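Local coordinates for protein CurD (Moorea producens 3L, PDB 5KP7) that probably catalyses an aldol addition of the hydroxymethylglutaryl-CoA synthase type and binds 4'-phosphopantetheine, at residues A[31-39]-A[78-89]; A[266-274]-A[337-348]. The protein carries 3 engineered substitutions. One frame throughout, in Å; residues are numbered along the deposited sequence.

Interaction 1 (A[31-39]-A[78-89])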
loop_
_atom_site.group_PDB
_atom_site.type_symbol
_atom_site.label_atom_id
_atom_site.label_comp_id
_atom_site.label_asym_id
_atom_site.label_seq_id
_atom_site.Cartn_x
_atom_site.Cartn_y
_atom_site.Cartn_z
ATOM N N GLU A 31 13.071 -7.748 -13.342
ATOM C CA GLU A 31 13.795 -9.017 -13.528
ATOM C C GLU A 31 13.556 -9.990 -12.387
ATOM O O GLU A 31 13.487 -11.196 -12.596
ATOM C CB GLU A 31 15.313 -8.726 -13.667
ATOM C CG GLU A 31 16.196 -9.955 -13.707
ATOM C CD GLU A 31 17.671 -9.696 -13.940
ATOM O OE1 GLU A 31 18.032 -8.694 -14.601
ATOM O OE2 GLU A 31 18.481 -10.545 -13.477
ATOM N N ALA A 32 13.425 -9.468 -11.173
ATOM C CA ALA A 32 13.185 -10.292 -9.993
ATOM C C ALA A 32 12.449 -9.491 -8.942
ATOM O O ALA A 32 12.601 -8.269 -8.867
ATOM C CB ALA A 32 14.505 -10.823 -9.443
ATOM N N LEU A 33 11.597 -10.183 -8.179
ATOM C CA LEU A 33 10.791 -9.535 -7.150
ATOM C C LEU A 33 10.795 -10.448 -5.933
ATOM O O LEU A 33 10.507 -11.654 -6.048
ATOM C CB LEU A 33 9.342 -9.353 -7.655
ATOM C CG LEU A 33 8.317 -8.622 -6.756
ATOM C CD1 LEU A 33 7.147 -8.138 -7.582
ATOM C CD2 LEU A 33 7.782 -9.482 -5.632
ATOM N N SER A 34 11.037 -9.869 -4.768
ATOM C CA SER A 34 11.045 -10.635 -3.534
ATOM C C SER A 34 10.380 -9.817 -2.432
ATOM O O SER A 34 10.379 -8.575 -2.481
ATOM C CB SER A 34 12.472 -11.050 -3.203
ATOM O OG SER A 34 12.530 -11.702 -1.957
ATOM N N VAL A 35 9.767 -10.516 -1.478
ATOM C CA VAL A 35 8.919 -9.885 -0.447
ATOM C C VAL A 35 9.418 -10.291 0.941
ATOM O O VAL A 35 9.828 -11.443 1.120
ATOM C CB VAL A 35 7.468 -10.402 -0.600
ATOM C CG1 VAL A 35 6.583 -9.991 0.580
ATOM C CG2 VAL A 35 6.889 -9.947 -1.924
ATOM N N TYR A 36 9.342 -9.386 1.915
ATOM C CA TYR A 36 9.444 -9.745 3.323
ATOM C C TYR A 36 8.221 -9.192 4.024
ATOM O O TYR A 36 8.062 -7.973 4.094
ATOM C CB TYR A 36 10.727 -9.233 3.953
ATOM C CG TYR A 36 10.847 -9.542 5.433
ATOM C CD1 TYR A 36 10.852 -10.858 5.901
ATOM C CD2 TYR A 36 10.939 -8.535 6.374
ATOM C CE1 TYR A 36 10.959 -11.145 7.255
ATOM C CE2 TYR A 36 11.052 -8.822 7.734
ATOM C CZ TYR A 36 11.054 -10.136 8.171
ATOM O OH TYR A 36 11.189 -10.474 9.513
ATOM N N GLY A 37 7.378 -10.095 4.523
ATOM C CA GLY A 37 6.119 -9.725 5.171
ATOM C C GLY A 37 6.151 -9.788 6.682
ATOM O O GLY A 37 5.103 -9.958 7.326
ATOM N N GLY A 38 7.350 -9.676 7.234
ATOM C CA GLY A 38 7.577 -9.607 8.676
ATOM C C GLY A 38 7.746 -10.959 9.315
ATOM O O GLY A 38 7.606 -12.007 8.660
ATOM N N ALA A 39 8.079 -10.940 10.602
ATOM C CA ALA A 39 8.281 -12.165 11.371
ATOM C C ALA A 39 7.073 -12.535 12.243
ATOM O O ALA A 39 6.985 -13.659 12.767
ATOM C CB ALA A 39 9.520 -12.012 12.237
ATOM N N TYR A 78 14.128 -4.931 7.272
ATOM C CA TYR A 78 13.043 -5.380 6.417
ATOM C C TYR A 78 13.512 -5.384 4.949
ATOM O O TYR A 78 13.259 -6.351 4.213
ATOM C CB TYR A 78 11.812 -4.478 6.598
ATOM C CG TYR A 78 10.773 -5.019 7.534
ATOM C CD1 TYR A 78 11.025 -5.160 8.898
ATOM C CD2 TYR A 78 9.510 -5.398 7.069
ATOM C CE1 TYR A 78 10.044 -5.666 9.756
ATOM C CE2 TYR A 78 8.549 -5.895 7.921
ATOM C CZ TYR A 78 8.793 -5.999 9.254
ATOM O OH TYR A 78 7.790 -6.532 10.058
ATOM N N ALA A 79 14.141 -4.288 4.529
ATOM C CA ALA A 79 14.625 -4.146 3.164
ATOM C C ALA A 79 15.636 -5.203 2.767
ATOM O O ALA A 79 15.559 -5.781 1.670
ATOM C CB ALA A 79 15.217 -2.763 2.945
ATOM N N VAL A 80 16.622 -5.449 3.642
ATOM C CA VAL A 80 17.628 -6.453 3.372
ATOM C C VAL A 80 16.995 -7.850 3.268
ATOM O O VAL A 80 17.343 -8.626 2.385
ATOM C CB VAL A 80 18.776 -6.390 4.409
ATOM C CG1 VAL A 80 19.711 -7.597 4.263
ATOM C CG2 VAL A 80 19.538 -5.067 4.285
ATOM N N ASN A 81 16.069 -8.180 4.171
ATOM C CA ASN A 81 15.384 -9.453 4.098
ATOM C C ASN A 81 14.549 -9.620 2.823
ATOM O O ASN A 81 14.465 -10.744 2.280
ATOM C CB ASN A 81 14.571 -9.678 5.368
ATOM C CG ASN A 81 15.459 -9.938 6.574
ATOM O OD1 ASN A 81 16.464 -10.625 6.473
ATOM N ND2 ASN A 81 15.069 -9.426 7.722
ATOM N N ALA A 82 13.967 -8.517 2.324
ATOM C CA ALA A 82 13.234 -8.564 1.063
ATOM C C ALA A 82 14.176 -8.779 -0.130
ATOM O O ALA A 82 13.855 -9.548 -1.055
ATOM C CB ALA A 82 12.422 -7.304 0.888
ATOM N N ALA A 83 15.346 -8.144 -0.124
ATOM C CA ALA A 83 16.261 -8.203 -1.252
ATOM C C ALA A 83 17.214 -9.410 -1.277
ATOM O O ALA A 83 17.724 -9.756 -2.329
ATOM C CB ALA A 83 17.072 -6.917 -1.320
ATOM N N LYS A 84 17.450 -10.024 -0.120
ATOM C CA LYS A 84 18.491 -11.052 0.007
ATOM C C LYS A 84 18.292 -12.226 -0.984
ATOM O O LYS A 84 19.262 -12.640 -1.627
ATOM C CB LYS A 84 18.587 -11.513 1.475
ATOM C CG LYS A 84 19.597 -12.617 1.810
ATOM C CD LYS A 84 21.005 -12.181 1.517
ATOM C CE LYS A 84 22.065 -13.007 2.267
ATOM N NZ LYS A 84 21.792 -14.466 2.292
ATOM N N PRO A 85 17.058 -12.710 -1.166
ATOM C CA PRO A 85 16.876 -13.801 -2.124
ATOM C C PRO A 85 17.239 -13.425 -3.550
ATOM O O PRO A 85 17.749 -14.286 -4.294
ATOM C CB PRO A 85 15.384 -14.144 -1.997
ATOM C CG PRO A 85 15.004 -13.644 -0.662
ATOM C CD PRO A 85 15.797 -12.404 -0.467
ATOM N N ILE A 86 17.026 -12.166 -3.918
ATOM C CA ILE A 86 17.421 -11.669 -5.235
ATOM C C ILE A 86 18.924 -11.741 -5.422
ATOM O O ILE A 86 19.411 -12.308 -6.411
ATOM C CB ILE A 86 16.931 -10.238 -5.488
ATOM C CG1 ILE A 86 15.402 -10.223 -5.540
ATOM C CG2 ILE A 86 17.551 -9.687 -6.770
ATOM C CD1 ILE A 86 14.776 -8.861 -5.701
ATOM N N ILE A 87 19.654 -11.207 -4.454
ATOM C CA ILE A 87 21.088 -11.124 -4.549
ATOM C C ILE A 87 21.708 -12.520 -4.467
ATOM O O ILE A 87 22.682 -12.801 -5.185
ATOM C CB ILE A 87 21.682 -10.194 -3.454
ATOM C CG1 ILE A 87 21.044 -8.787 -3.517
ATOM C CG2 ILE A 87 23.188 -10.116 -3.598
ATOM C CD1 ILE A 87 21.024 -8.147 -4.880
ATOM N N ASP A 88 21.161 -13.378 -3.618
ATOM C CA ASP A 88 21.699 -14.747 -3.489
ATOM C C ASP A 88 21.704 -15.517 -4.799
ATOM O O ASP A 88 22.569 -16.384 -4.974
ATOM C CB ASP A 88 20.888 -15.573 -2.512
ATOM C CG ASP A 88 21.125 -15.201 -1.050
ATOM O OD1 ASP A 88 22.093 -14.507 -0.679
ATOM O OD2 ASP A 88 20.319 -15.687 -0.243
ATOM N N ARG A 89 20.708 -15.273 -5.655
ATOM C CA ARG A 89 20.581 -15.965 -6.958
ATOM C C ARG A 89 21.539 -15.435 -8.021
ATOM O O ARG A 89 21.936 -16.176 -8.923
ATOM C CB ARG A 89 19.135 -15.885 -7.467
ATOM C CG ARG A 89 18.225 -16.870 -6.759
ATOM C CD ARG A 89 16.737 -16.511 -6.772
ATOM N NE ARG A 89 16.187 -16.090 -8.081
ATOM C CZ ARG A 89 15.661 -14.882 -8.381
ATOM N NH1 ARG A 89 15.624 -13.901 -7.506
ATOM N NH2 ARG A 89 15.165 -14.643 -9.615
HETATM O O HOH W 1 13.263 -13.596 -11.199
HETATM O O HOH W 2 12.340 -12.453 1.779
HETATM O O HOH W 3 8.136 -8.496 11.870
#
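Ser34 OG, in one of its two modelled conformers, donates to Ala82 O at 2.7 Å, lying in the plane of that carbonyl. The oxygen is available because helix 78-89 is kinked at Pro85: Ile86 N makes no bond back to Ala82 O, and proline has no N-H for Asn81 O. A water takes over the second acceptor, donating to both Val35 O and Asn81 O, at 2.8 Å from the latter. Pro85 CG lies 3.4 Å from Ser34 OG. One turn on from Ala82, Ile86 lays CG1 and CD1 along the strand, Ile86 CG1 lying 4.0 Å from Ala32 CB, while the Arg89 guanidinium meets that same methyl at its edge. At the other end Tyr36 and Tyr78 form a T-shaped stack, their ring planes at 69°. Tyr36 swings its ring towards the helix with CG anti to the backbone N (chi1 178°), and its CD2–CE2 edge stands over the face of Tyr78, the two CD2 atoms 3.5 Å apart. Asn81 CB makes a CH-pi contact with one face of the Tyr36 ring, and Gly38 N covers the other, which holds the ring flat between helix and loop. The Tyr36 hydroxyl bonds to Glu73. Tyr78 OH lies against Gly38, 3.4 Å from its CA, and donates to a water that Ala39 N also binds. Strand and helix run roughly antiparallel, at 144°, and the helix also covers the neighbouring strands 195-202 and 161-168: helix-on-sheet layering of the thiolase-like fold.

Interaction 2 (A[266-274]-A[337-348])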
loop_
_atom_site.group_PDB
_atom_site.type_symbol
_atom_site.label_atom_id
_atom_site.label_comp_id
_atom_site.label_asym_id
_atom_site.label_seq_id
_atom_site.Cartn_x
_atom_site.Cartn_y
_atom_site.Cartn_z
ATOM N N GLU A 266 -11.416 -4.254 -21.030
ATOM C CA GLU A 266 -10.849 -5.159 -22.033
ATOM C C GLU A 266 -9.334 -5.201 -22.109
ATOM O O GLU A 266 -8.789 -6.221 -22.498
ATOM C CB GLU A 266 -11.411 -4.849 -23.439
ATOM C CG GLU A 266 -12.915 -4.977 -23.531
ATOM C CD GLU A 266 -13.396 -6.362 -23.138
ATOM O OE1 GLU A 266 -12.901 -7.364 -23.718
ATOM O OE2 GLU A 266 -14.274 -6.467 -22.247
ATOM N N SER A 267 -8.645 -4.117 -21.750
ATOM C CA SER A 267 -7.203 -4.056 -21.936
ATOM C C SER A 267 -6.406 -4.638 -20.792
ATOM O O SER A 267 -5.219 -4.857 -20.946
ATOM C CB SER A 267 -6.764 -2.609 -22.161
ATOM O OG SER A 267 -7.437 -2.108 -23.310
ATOM N N PHE A 268 -7.030 -4.832 -19.630
ATOM C CA PHE A 268 -6.313 -5.261 -18.429
ATOM C C PHE A 268 -6.926 -6.559 -17.949
ATOM O O PHE A 268 -8.100 -6.608 -17.609
ATOM C CB PHE A 268 -6.367 -4.182 -17.334
ATOM C CG PHE A 268 -5.896 -2.855 -17.816
ATOM C CD1 PHE A 268 -4.550 -2.633 -18.032
ATOM C CD2 PHE A 268 -6.807 -1.853 -18.136
ATOM C CE1 PHE A 268 -4.104 -1.425 -18.520
ATOM C CE2 PHE A 268 -6.370 -0.648 -18.645
ATOM C CZ PHE A 268 -5.011 -0.425 -18.829
ATOM N N ASP A 269 -6.130 -7.611 -17.954
ATOM C CA ASP A 269 -6.551 -8.900 -17.377
ATOM C C ASP A 269 -6.701 -8.868 -15.878
ATOM O O ASP A 269 -7.588 -9.549 -15.323
ATOM C CB ASP A 269 -5.574 -9.979 -17.786
ATOM C CG ASP A 269 -5.519 -10.136 -19.273
ATOM O OD1 ASP A 269 -6.540 -10.557 -19.847
ATOM O OD2 ASP A 269 -4.502 -9.782 -19.888
ATOM N N TYR A 270 -5.832 -8.098 -15.215
ATOM C CA TYR A 270 -5.890 -7.883 -13.769
ATOM C C TYR A 270 -5.615 -6.414 -13.471
ATOM O O TYR A 270 -5.028 -5.712 -14.310
ATOM C CB TYR A 270 -4.858 -8.752 -13.046
ATOM C CG TYR A 270 -5.129 -10.217 -13.252
ATOM C CD1 TYR A 270 -6.130 -10.860 -12.541
ATOM C CD2 TYR A 270 -4.445 -10.924 -14.216
ATOM C CE1 TYR A 270 -6.419 -12.193 -12.763
ATOM C CE2 TYR A 270 -4.722 -12.271 -14.453
ATOM C CZ TYR A 270 -5.712 -12.902 -13.731
ATOM O OH TYR A 270 -6.040 -14.231 -13.985
ATOM N N LEU A 271 -6.047 -5.978 -12.296
ATOM C CA LEU A 271 -5.769 -4.637 -11.777
ATOM C C LEU A 271 -5.224 -4.748 -10.372
ATOM O O LEU A 271 -5.808 -5.435 -9.529
ATOM C CB LEU A 271 -7.051 -3.810 -11.767
ATOM C CG LEU A 271 -7.671 -3.536 -13.132
ATOM C CD1 LEU A 271 -9.096 -3.056 -12.944
ATOM C CD2 LEU A 271 -6.857 -2.545 -13.951
ATOM N N SER A 272 -4.075 -4.097 -10.131
ATOM C CA SER A 272 -3.449 -4.008 -8.813
ATOM C C SER A 272 -3.450 -2.558 -8.365
ATOM O O SER A 272 -3.247 -1.648 -9.199
ATOM C CB SER A 272 -2.021 -4.550 -8.832
ATOM O OG SER A 272 -2.042 -5.961 -8.562
ATOM N N PHE A 273 -3.698 -2.351 -7.077
ATOM C CA PHE A 273 -3.886 -0.994 -6.534
ATOM C C PHE A 273 -3.066 -0.838 -5.266
ATOM O O PHE A 273 -2.869 -1.818 -4.521
ATOM C CB PHE A 273 -5.345 -0.807 -6.109
ATOM C CG PHE A 273 -6.382 -0.822 -7.234
ATOM C CD1 PHE A 273 -6.831 -2.014 -7.771
ATOM C CD2 PHE A 273 -6.998 0.352 -7.642
ATOM C CE1 PHE A 273 -7.845 -2.018 -8.729
ATOM C CE2 PHE A 273 -8.010 0.361 -8.603
ATOM C CZ PHE A 273 -8.407 -0.842 -9.169
ATOM N N HIS A 274 -2.635 0.399 -4.963
ATOM C CA HIS A 274 -2.255 0.721 -3.610
ATOM C C HIS A 274 -3.462 0.370 -2.741
ATOM O O HIS A 274 -4.567 0.795 -3.040
ATOM C CB HIS A 274 -1.910 2.209 -3.441
ATOM C CG HIS A 274 -1.684 2.572 -2.021
ATOM N ND1 HIS A 274 -0.794 1.884 -1.244
ATOM C CD2 HIS A 274 -2.305 3.450 -1.198
ATOM C CE1 HIS A 274 -0.835 2.341 -0.013
ATOM N NE2 HIS A 274 -1.742 3.292 0.044
ATOM N N GLY A 337 -3.602 -15.251 -9.574
ATOM C CA GLY A 337 -4.324 -15.186 -10.835
ATOM C C GLY A 337 -3.886 -16.270 -11.808
ATOM O O GLY A 337 -3.081 -17.133 -11.468
ATOM N N ASP A 338 -4.412 -16.230 -13.030
ATOM C CA ASP A 338 -4.149 -17.251 -14.048
ATOM C C ASP A 338 -3.248 -16.668 -15.121
ATOM O O ASP A 338 -3.614 -15.646 -15.747
ATOM C CB ASP A 338 -5.462 -17.693 -14.689
ATOM C CG ASP A 338 -5.270 -18.858 -15.628
ATOM O OD1 ASP A 338 -4.656 -18.667 -16.692
ATOM O OD2 ASP A 338 -5.757 -19.958 -15.313
ATOM N N PHE A 339 -2.081 -17.286 -15.309
ATOM C CA PHE A 339 -1.096 -16.844 -16.308
ATOM C C PHE A 339 -0.777 -17.989 -17.254
ATOM O O PHE A 339 0.341 -18.144 -17.709
ATOM C CB PHE A 339 0.139 -16.228 -15.608
ATOM C CG PHE A 339 -0.217 -15.026 -14.839
ATOM C CD1 PHE A 339 -0.777 -15.154 -13.577
ATOM C CD2 PHE A 339 -0.122 -13.753 -15.406
ATOM C CE1 PHE A 339 -1.228 -14.048 -12.900
ATOM C CE2 PHE A 339 -0.545 -12.631 -14.708
ATOM C CZ PHE A 339 -1.114 -12.797 -13.447
ATOM N N SER A 340 -1.792 -18.770 -17.604
ATOM C CA SER A 340 -1.573 -19.848 -18.594
ATOM C C SER A 340 -1.295 -19.287 -20.006
ATOM O O SER A 340 -0.799 -20.005 -20.854
ATOM C CB SER A 340 -2.739 -20.825 -18.581
ATOM O OG SER A 340 -3.939 -20.144 -18.805
ATOM N N THR A 341 -1.610 -18.004 -20.239
ATOM C CA THR A 341 -1.197 -17.233 -21.404
ATOM C C THR A 341 -0.721 -15.850 -20.887
ATOM O O THR A 341 -1.075 -15.504 -19.774
ATOM C CB THR A 341 -2.384 -17.094 -22.362
ATOM O OG1 THR A 341 -1.968 -16.457 -23.562
ATOM C CG2 THR A 341 -3.522 -16.341 -21.787
ATOM N N PRO A 342 0.067 -15.070 -21.675
ATOM C CA PRO A 342 0.501 -13.780 -21.096
ATOM C C PRO A 342 -0.657 -12.852 -20.761
ATOM O O PRO A 342 -1.677 -12.848 -21.475
ATOM C CB PRO A 342 1.393 -13.173 -22.192
ATOM C CG PRO A 342 1.907 -14.367 -22.947
ATOM C CD PRO A 342 0.758 -15.340 -22.952
ATOM N N ARG A 343 -0.502 -12.093 -19.672
ATOM C CA ARG A 343 -1.563 -11.222 -19.158
ATOM C C ARG A 343 -1.034 -9.816 -18.932
ATOM O O ARG A 343 0.124 -9.633 -18.554
ATOM C CB ARG A 343 -2.091 -11.738 -17.817
ATOM C CG ARG A 343 -2.503 -13.198 -17.796
ATOM C CD ARG A 343 -3.757 -13.468 -18.625
ATOM N NE ARG A 343 -4.226 -14.829 -18.366
ATOM C CZ ARG A 343 -5.152 -15.475 -19.077
ATOM N NH1 ARG A 343 -5.741 -14.902 -20.142
ATOM N NH2 ARG A 343 -5.479 -16.730 -18.744
ATOM N N ARG A 344 -1.908 -8.834 -19.144
ATOM C CA ARG A 344 -1.586 -7.440 -18.879
ATOM C C ARG A 344 -2.239 -7.012 -17.583
ATOM O O ARG A 344 -3.419 -7.302 -17.324
ATOM C CB ARG A 344 -2.003 -6.539 -20.042
ATOM C CG ARG A 344 -1.833 -5.044 -19.746
ATOM C CD ARG A 344 -1.867 -4.205 -21.005
ATOM N NE ARG A 344 -0.610 -4.274 -21.760
ATOM C CZ ARG A 344 -0.407 -4.921 -22.908
ATOM N NH1 ARG A 344 -1.372 -5.621 -23.514
ATOM N NH2 ARG A 344 0.785 -4.868 -23.472
ATOM N N ILE A 345 -1.426 -6.371 -16.734
ATOM C CA ILE A 345 -1.852 -5.891 -15.439
ATOM C C ILE A 345 -1.784 -4.377 -15.415
ATOM O O ILE A 345 -0.735 -3.794 -15.733
ATOM C CB ILE A 345 -0.945 -6.465 -14.314
ATOM C CG1 ILE A 345 -0.875 -8.023 -14.388
ATOM C CG2 ILE A 345 -1.439 -5.998 -12.952
ATOM C CD1 ILE A 345 0.063 -8.641 -13.340
ATOM N N GLY A 346 -2.891 -3.751 -15.024
ATOM C CA GLY A 346 -2.914 -2.309 -14.776
ATOM C C GLY A 346 -2.608 -2.033 -13.323
ATOM O O GLY A 346 -3.114 -2.736 -12.425
ATOM N N MET A 347 -1.791 -1.012 -13.093
ATOM C CA MET A 347 -1.261 -0.679 -11.791
ATOM C C MET A 347 -1.639 0.752 -11.411
ATOM O O MET A 347 -1.340 1.678 -12.170
ATOM C CB MET A 347 0.279 -0.751 -11.847
ATOM C CG MET A 347 0.853 -2.066 -12.326
ATOM S SD MET A 347 1.081 -3.212 -10.988
ATOM C CE MET A 347 2.534 -2.551 -10.141
ATOM N N PHE A 348 -2.227 0.926 -10.233
ATOM C CA PHE A 348 -2.572 2.263 -9.708
ATOM C C PHE A 348 -1.876 2.529 -8.393
ATOM O O PHE A 348 -2.103 1.818 -7.407
ATOM C CB PHE A 348 -4.073 2.473 -9.503
ATOM C CG PHE A 348 -4.384 3.820 -8.905
ATOM C CD1 PHE A 348 -4.043 4.972 -9.602
ATOM C CD2 PHE A 348 -4.898 3.942 -7.642
ATOM C CE1 PHE A 348 -4.245 6.231 -9.063
ATOM C CE2 PHE A 348 -5.116 5.219 -7.086
ATOM C CZ PHE A 348 -4.767 6.354 -7.806
HETATM O O HOH W 4 -4.125 -6.098 -23.048
HETATM O O HOH W 5 -5.888 -12.523 -21.740
#
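Tyr270 and Asp269 both carry CG beside the backbone N, anti to the carbonyl carbon (chi1 -62° and -61°), which sends the phenol towards loop 337-339 and the carboxylate towards Arg344. Tyr270 OH accepts a nearly straight bond from Asp338 N at 2.7 Å. The tyrosine ring is slid against Phe339, Tyr270 CE2 to Phe339 CZ 3.8 Å, with planes close to parallel but little overlap. A phenylalanine in place of Tyr270 would probably leave Asp338 N without this acceptor and the loop less firmly tied to the strand. Asp269 OD2 uses its anti lone pair to take Arg344 N at 2.9 Å, a side-chain bond just ahead of the strand pairing; Asp269 N and Tyr270 N bond only weakly to Arg344 O. Arg343 turns back on its own loop and grips Asp338 side-on: NE reaches the backbone O at 2.8 Å, and NH2 forms a salt bridge to OD1 at 2.9 Å. That carboxylate oxygen also accepts from Ser340 N, which makes an Asx turn, and from Ser340 OG. A water joins Arg343 NH1 to Asp269 OD1. Arg344 bonds to Asp211 and a sulfate ion, probably from the crystallisation liquor, and a water links its NH1 to Ser267 O. Beyond, Gly346 N bonds to Tyr270 O (3.0 Å) and Ser272 N to Gly346 O (2.8 Å); Phe268 CD1 lies 3.6 Å from Gly346 N. Helix 325-336 covers the face of Tyr270, Ser272 and Ile345; helix 237-258 covers that of Phe273 and Phe348. Just past the strand, His274 N bonds to Phe348 O, and its side chain lies beside Asn320, a phosphopantetheine-binding residue. Strands 270-273 and 343-351, adjacent, parallel and joined by helices and loops, form a beta-alpha-beta crossover at the end of the sheet.

Overall arrangement
Interaction 1 closes before interaction 2 opens along the chain, and their centres lie 23 Å apart, with nearest atoms about 8 Å apart and no direct touch. One mixed sheet joins them: strand 29-36 sits well inside it, and strands 208-219 and 355-363 separate it from the pair 343-351 and 270-273, the last of which is its outermost strand on that side. Interaction 1 lays helix 75-89 on the sheet, whereas interaction 2 adds the edge strand by parallel pairing. Interaction 1 is remote from the phosphopantetheine pocket; interaction 2 ends near the bound 4'-phosphopantetheine, which lies about 6 Å from the side chain of His274 at the nearest atoms.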